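Local structure of SusD superfamily protein (Bacteroides thetaiotaomicron, 3MCX) at residues L300-L312 and D383-Q395. The protein is of unknown function but, as a zinc-binding SusD-family protein of the outer membrane, probably takes part in capturing glycans or other nutrients at the cell surface. Numbering follows the deposited sequence.
Sequences LLNEDPKDVRHCL and DIISRRTTDTSQQ. With ZN (zinc ion), chain F; ZN (zinc ion), chain E.
With Asp-304 CG trans to the backbone N (chi1 179°) and Thr-389 OG1 likewise, carboxylate and hydroxyl meet between two loops of the SusD fold, each following a helix, 295-301 and 374-385. Thr-389 OG1 donates to the syn lone pair of Asp-304 OD2 at 2.6 Å and accepts from Asp-391 N, closing an ST turn. A hydroxyl suits this place, since it can give one bond and take another. Asp-304 OD1 accepts from Lys-306 N, making an Asx turn, while the Gln-394 amide stacks on the carboxylate, their planes 18° apart. Asp-304 OD1 and Asp-391 OD2 lie 4.4 Å apart, and a water donating to both probably eases their repulsion; Asp-391 OD1 and Ser-393 OG bind a zinc ion, whose charge may help.

Further along the contact, Val-308 N donates to Arg-388 O in a nearly straight bond of 2.8 Å, and Val-308 CG1 rests 3.9 Å from Arg-388 CD. Arg-309, bent at chi3, turns back so that NE and NH2 grip both oxygens of Asp-307 side-on. Arg-388 CB sits over the centre of its guanidinium face, and the two guanidinium planes stand 89° apart. Glu-413 makes salt bridges to both arginines and probably offsets their like charge; Glu-409 also pairs with Arg-309. A leucine in place of Arg-309 would probably leave the Asp-307 carboxylate without its charged mate and Arg-388 CB without the flat surface it packs on. Asp-307 OD1 receives two N-H groups, Arg-309 NE on its syn lone pair and Arg-309 N on the anti side, each at 2.8 Å.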
loop_
_atom_site.group_PDB
_atom_site.type_symbol
_atom_site.label_atom_id
_atom_site.label_comp_id
_atom_site.label_asym_id
_atom_site.label_seq_id
_atom_site.Cartn_x
_atom_site.Cartn_y
_atom_site.Cartn_z
ATOM N N LEU A 300 -1.369 -13.627 -16.867
ATOM C CA LEU A 300 -2.331 -13.969 -15.803
ATOM C C LEU A 300 -3.713 -13.436 -16.147
ATOM O O LEU A 300 -4.706 -14.143 -16.065
ATOM C CB LEU A 300 -1.877 -13.389 -14.472
ATOM C CG LEU A 300 -2.858 -13.545 -13.314
ATOM C CD1 LEU A 300 -3.086 -14.999 -12.934
ATOM C CD2 LEU A 300 -2.355 -12.773 -12.098
ATOM N N LEU A 301 -3.790 -12.161 -16.522
ATOM C CA LEU A 301 -5.103 -11.563 -16.847
ATOM C C LEU A 301 -5.748 -12.207 -18.076
ATOM O O LEU A 301 -6.968 -12.390 -18.131
ATOM C CB LEU A 301 -4.957 -10.055 -17.057
ATOM C CG LEU A 301 -6.213 -9.214 -16.834
ATOM C CD1 LEU A 301 -6.744 -9.284 -15.380
ATOM C CD2 LEU A 301 -5.889 -7.762 -17.189
ATOM N N ASN A 302 -4.925 -12.620 -19.035
ATOM C CA ASN A 302 -5.400 -13.277 -20.232
ATOM C C ASN A 302 -5.901 -14.714 -20.006
ATOM O O ASN A 302 -6.446 -15.327 -20.929
ATOM C CB ASN A 302 -4.328 -13.233 -21.345
ATOM C CG ASN A 302 -4.211 -11.850 -21.980
ATOM O OD1 ASN A 302 -5.185 -11.107 -22.025
ATOM N ND2 ASN A 302 -3.013 -11.500 -22.484
ATOM N N GLU A 303 -5.730 -15.245 -18.785
ATOM C CA GLU A 303 -6.320 -16.555 -18.461
ATOM C C GLU A 303 -7.855 -16.484 -18.531
ATOM O O GLU A 303 -8.507 -17.513 -18.700
ATOM C CB GLU A 303 -5.856 -17.098 -17.094
ATOM C CG GLU A 303 -4.373 -17.392 -17.068
ATOM C CD GLU A 303 -3.843 -17.858 -15.729
ATOM O OE1 GLU A 303 -4.627 -18.141 -14.805
ATOM O OE2 GLU A 303 -2.600 -17.931 -15.586
ATOM N N ASP A 304 -8.411 -15.284 -18.388
ATOM C CA ASP A 304 -9.858 -15.094 -18.554
ATOM C C ASP A 304 -10.127 -13.900 -19.472
ATOM O O ASP A 304 -10.033 -12.756 -19.032
ATOM C CB ASP A 304 -10.563 -14.930 -17.183
ATOM C CG ASP A 304 -12.066 -14.710 -17.315
ATOM O OD1 ASP A 304 -12.589 -14.804 -18.449
ATOM O OD2 ASP A 304 -12.708 -14.420 -16.275
ATOM N N PRO A 305 -10.451 -14.160 -20.747
ATOM C CA PRO A 305 -10.726 -13.050 -21.671
ATOM C C PRO A 305 -11.964 -12.213 -21.347
ATOM O O PRO A 305 -12.077 -11.101 -21.886
ATOM C CB PRO A 305 -10.895 -13.731 -23.035
ATOM C CG PRO A 305 -10.551 -15.131 -22.857
ATOM C CD PRO A 305 -10.409 -15.466 -21.428
ATOM N N LYS A 306 -12.855 -12.709 -20.471
ATOM C CA LYS A 306 -14.088 -11.992 -20.103
ATOM C C LYS A 306 -13.897 -11.071 -18.888
ATOM O O LYS A 306 -14.849 -10.440 -18.415
ATOM C CB LYS A 306 -15.205 -13.004 -19.766
ATOM C CG LYS A 306 -15.501 -14.032 -20.863
ATOM C CD LYS A 306 -15.916 -13.386 -22.125
ATOM C CE LYS A 306 -16.422 -14.447 -23.103
ATOM N NZ LYS A 306 -16.810 -13.853 -24.406
ATOM N N ASP A 307 -12.681 -11.015 -18.367
ATOM C CA ASP A 307 -12.371 -10.253 -17.178
ATOM C C ASP A 307 -12.501 -8.735 -17.478
ATOM O O ASP A 307 -11.873 -8.212 -18.399
ATOM C CB ASP A 307 -10.960 -10.604 -16.725
ATOM C CG ASP A 307 -10.665 -10.161 -15.324
ATOM O OD1 ASP A 307 -10.951 -8.989 -14.938
ATOM O OD2 ASP A 307 -10.062 -10.970 -14.565
ATOM N N VAL A 308 -13.308 -8.031 -16.695
ATOM C CA VAL A 308 -13.469 -6.581 -16.894
ATOM C C VAL A 308 -12.151 -5.820 -16.711
ATOM O O VAL A 308 -11.996 -4.744 -17.284
ATOM C CB VAL A 308 -14.538 -6.009 -15.931
ATOM C CG1 VAL A 308 -14.074 -5.998 -14.497
ATOM C CG2 VAL A 308 -15.024 -4.586 -16.408
ATOM N N ARG A 309 -11.202 -6.361 -15.946
ATOM C CA ARG A 309 -9.948 -5.654 -15.640
ATOM C C ARG A 309 -9.030 -5.488 -16.867
ATOM O O ARG A 309 -8.079 -4.701 -16.811
ATOM C CB ARG A 309 -9.264 -6.334 -14.444
ATOM C CG ARG A 309 -10.069 -6.100 -13.182
ATOM C CD ARG A 309 -9.743 -7.040 -12.041
ATOM N NE ARG A 309 -10.118 -8.420 -12.336
ATOM C CZ ARG A 309 -10.287 -9.364 -11.420
ATOM N NH1 ARG A 309 -10.186 -9.091 -10.121
ATOM N NH2 ARG A 309 -10.544 -10.594 -11.798
ATOM N N HIS A 310 -9.351 -6.162 -17.966
ATOM C CA HIS A 310 -8.677 -5.857 -19.227
ATOM C C HIS A 310 -8.851 -4.400 -19.615
ATOM O O HIS A 310 -8.015 -3.864 -20.329
ATOM C CB HIS A 310 -9.158 -6.735 -20.375
ATOM C CG HIS A 310 -8.732 -8.152 -20.242
ATOM N ND1 HIS A 310 -7.443 -8.575 -20.479
ATOM C CD2 HIS A 310 -9.431 -9.253 -19.874
ATOM C CE1 HIS A 310 -7.363 -9.877 -20.233
ATOM N NE2 HIS A 310 -8.561 -10.317 -19.882
ATOM N N CYS A 311 -9.895 -3.746 -19.129
ATOM C CA CYS A 311 -10.127 -2.328 -19.424
ATOM C C CYS A 311 -9.033 -1.413 -18.898
ATOM O O CYS A 311 -8.933 -0.281 -19.315
ATOM C CB CYS A 311 -11.470 -1.863 -18.817
ATOM S SG CYS A 311 -11.559 -1.638 -17.007
ATOM N N LEU A 312 -8.267 -1.883 -17.916
ATOM C CA LEU A 312 -7.223 -1.082 -17.272
ATOM C C LEU A 312 -5.838 -1.262 -17.885
ATOM O O LEU A 312 -4.886 -0.663 -17.406
ATOM C CB LEU A 312 -7.135 -1.476 -15.791
ATOM C CG LEU A 312 -8.359 -1.101 -14.964
ATOM C CD1 LEU A 312 -8.250 -1.747 -13.589
ATOM C CD2 LEU A 312 -8.566 0.391 -14.876
ATOM N N ASP A 383 -17.601 -13.143 -4.322
ATOM C CA ASP A 383 -18.131 -11.767 -4.418
ATOM C C ASP A 383 -17.265 -10.894 -5.312
ATOM O O ASP A 383 -17.768 -10.020 -5.981
ATOM C CB ASP A 383 -18.242 -11.125 -3.035
ATOM C CG ASP A 383 -19.507 -11.527 -2.307
ATOM O OD1 ASP A 383 -20.572 -11.555 -2.950
ATOM O OD2 ASP A 383 -19.438 -11.825 -1.079
ATOM N N ILE A 384 -15.977 -11.137 -5.324
ATOM C CA ILE A 384 -15.078 -10.412 -6.210
ATOM C C ILE A 384 -15.158 -11.018 -7.598
ATOM O O ILE A 384 -15.489 -10.324 -8.554
ATOM C CB ILE A 384 -13.645 -10.394 -5.675
ATOM C CG1 ILE A 384 -13.589 -9.771 -4.268
ATOM C CG2 ILE A 384 -12.746 -9.654 -6.667
ATOM C CD1 ILE A 384 -14.155 -8.361 -4.120
ATOM N N ILE A 385 -14.894 -12.319 -7.714
ATOM C CA ILE A 385 -14.873 -12.989 -9.026
ATOM C C ILE A 385 -16.143 -12.691 -9.814
ATOM O O ILE A 385 -16.068 -12.309 -10.989
ATOM C CB ILE A 385 -14.619 -14.527 -8.906
ATOM C CG1 ILE A 385 -13.219 -14.815 -8.340
ATOM C CG2 ILE A 385 -14.702 -15.204 -10.295
ATOM C CD1 ILE A 385 -13.001 -16.326 -7.994
ATOM N N SER A 386 -17.304 -12.848 -9.181
ATOM C CA SER A 386 -18.596 -12.707 -9.873
ATOM C C SER A 386 -18.859 -11.295 -10.386
ATOM O O SER A 386 -19.697 -11.124 -11.281
ATOM C CB SER A 386 -19.760 -13.114 -8.975
ATOM O OG SER A 386 -19.897 -12.238 -7.881
ATOM N N ARG A 387 -18.168 -10.311 -9.807
ATOM C CA ARG A 387 -18.282 -8.908 -10.219
ATOM C C ARG A 387 -17.177 -8.460 -11.165
ATOM O O ARG A 387 -17.053 -7.261 -11.485
ATOM C CB ARG A 387 -18.351 -7.995 -8.968
ATOM C CG ARG A 387 -19.617 -8.142 -8.151
ATOM C CD ARG A 387 -19.546 -7.302 -6.897
ATOM N NE ARG A 387 -20.793 -7.267 -6.168
ATOM C CZ ARG A 387 -21.236 -8.233 -5.364
ATOM N NH1 ARG A 387 -20.498 -9.314 -5.115
ATOM N NH2 ARG A 387 -22.399 -8.097 -4.763
ATOM N N ARG A 388 -16.331 -9.398 -11.594
ATOM C CA ARG A 388 -15.197 -9.069 -12.454
ATOM C C ARG A 388 -15.166 -9.863 -13.760
ATOM O O ARG A 388 -14.358 -9.581 -14.651
ATOM C CB ARG A 388 -13.880 -9.250 -11.689
ATOM C CG ARG A 388 -13.774 -8.405 -10.438
ATOM C CD ARG A 388 -13.684 -6.931 -10.736
ATOM N NE ARG A 388 -13.518 -6.252 -9.490
ATOM C CZ ARG A 388 -14.497 -5.688 -8.791
ATOM N NH1 ARG A 388 -15.724 -5.664 -9.250
ATOM N NH2 ARG A 388 -14.176 -5.129 -7.628
ATOM N N THR A 389 -15.997 -10.883 -13.860
ATOM C CA THR A 389 -16.079 -11.680 -15.078
ATOM C C THR A 389 -17.493 -12.160 -15.318
ATOM O O THR A 389 -18.281 -12.284 -14.385
ATOM C CB THR A 389 -15.105 -12.886 -15.042
ATOM O OG1 THR A 389 -15.169 -13.592 -16.287
ATOM C CG2 THR A 389 -15.442 -13.850 -13.886
ATOM N N THR A 390 -17.822 -12.432 -16.572
ATOM C CA THR A 390 -19.095 -13.073 -16.898
ATOM C C THR A 390 -19.007 -14.596 -17.004
ATOM O O THR A 390 -20.011 -15.251 -17.226
ATOM C CB THR A 390 -19.656 -12.544 -18.217
ATOM O OG1 THR A 390 -18.637 -12.645 -19.220
ATOM C CG2 THR A 390 -20.075 -11.077 -18.060
ATOM N N ASP A 391 -17.799 -15.139 -16.857
ATOM C CA ASP A 391 -17.604 -16.588 -16.970
ATOM C C ASP A 391 -17.888 -17.179 -15.574
ATOM O O ASP A 391 -17.074 -17.069 -14.675
ATOM C CB ASP A 391 -16.148 -16.855 -17.378
ATOM C CG ASP A 391 -15.832 -18.336 -17.501
ATOM O OD1 ASP A 391 -16.734 -19.189 -17.310
ATOM O OD2 ASP A 391 -14.641 -18.631 -17.721
ATOM N N THR A 392 -19.044 -17.821 -15.431
ATOM C CA THR A 392 -19.483 -18.342 -14.119
ATOM C C THR A 392 -18.597 -19.465 -13.573
ATOM O O THR A 392 -18.456 -19.605 -12.343
ATOM C CB THR A 392 -20.926 -18.849 -14.173
ATOM O OG1 THR A 392 -21.017 -19.966 -15.059
ATOM C CG2 THR A 392 -21.873 -17.740 -14.636
ATOM N N SER A 393 -17.948 -20.214 -14.468
ATOM C CA SER A 393 -17.034 -21.278 -14.051
ATOM C C SER A 393 -15.786 -20.766 -13.364
ATOM O O SER A 393 -15.046 -21.562 -12.791
ATOM C CB SER A 393 -16.640 -22.176 -15.243
ATOM O OG SER A 393 -15.757 -21.481 -16.107
ATOM N N GLN A 394 -15.527 -19.455 -13.407
ATOM C CA GLN A 394 -14.397 -18.878 -12.657
ATOM C C GLN A 394 -14.641 -18.870 -11.172
ATOM O O GLN A 394 -13.685 -18.829 -10.396
ATOM C CB GLN A 394 -14.062 -17.452 -13.115
ATOM C CG GLN A 394 -13.629 -17.384 -14.569
ATOM C CD GLN A 394 -12.274 -18.026 -14.816
ATOM O OE1 GLN A 394 -11.409 -17.996 -13.942
ATOM N NE2 GLN A 394 -12.109 -18.645 -16.001
ATOM N N GLN A 395 -15.905 -18.869 -10.754
ATOM C CA GLN A 395 -16.224 -18.925 -9.335
ATOM C C GLN A 395 -15.797 -20.260 -8.750
ATOM O O GLN A 395 -15.818 -21.282 -9.421
ATOM C CB GLN A 395 -17.708 -18.667 -9.095
ATOM C CG GLN A 395 -18.065 -17.220 -9.427
ATOM C CD GLN A 395 -19.512 -16.914 -9.249
ATOM O OE1 GLN A 395 -20.066 -17.085 -8.148
ATOM N NE2 GLN A 395 -20.162 -16.445 -10.322
HETATM ZN ZN ZN F . -16.829 -21.114 -18.122
HETATM ZN ZN ZN E . -22.421 -11.608 -2.105
HETATM O O HOH W 1 -9.443 -19.572 -16.873
HETATM O O HOH W 2 -13.147 -17.215 -19.457
HETATM O O HOH W 3 -14.697 -21.041 -18.856
HETATM O O HOH W 4 -18.863 -21.003 -17.362
HETATM O O HOH W 5 -17.102 -23.105 -18.517
HETATM O O HOH W 6 -17.682 -20.579 -19.983
#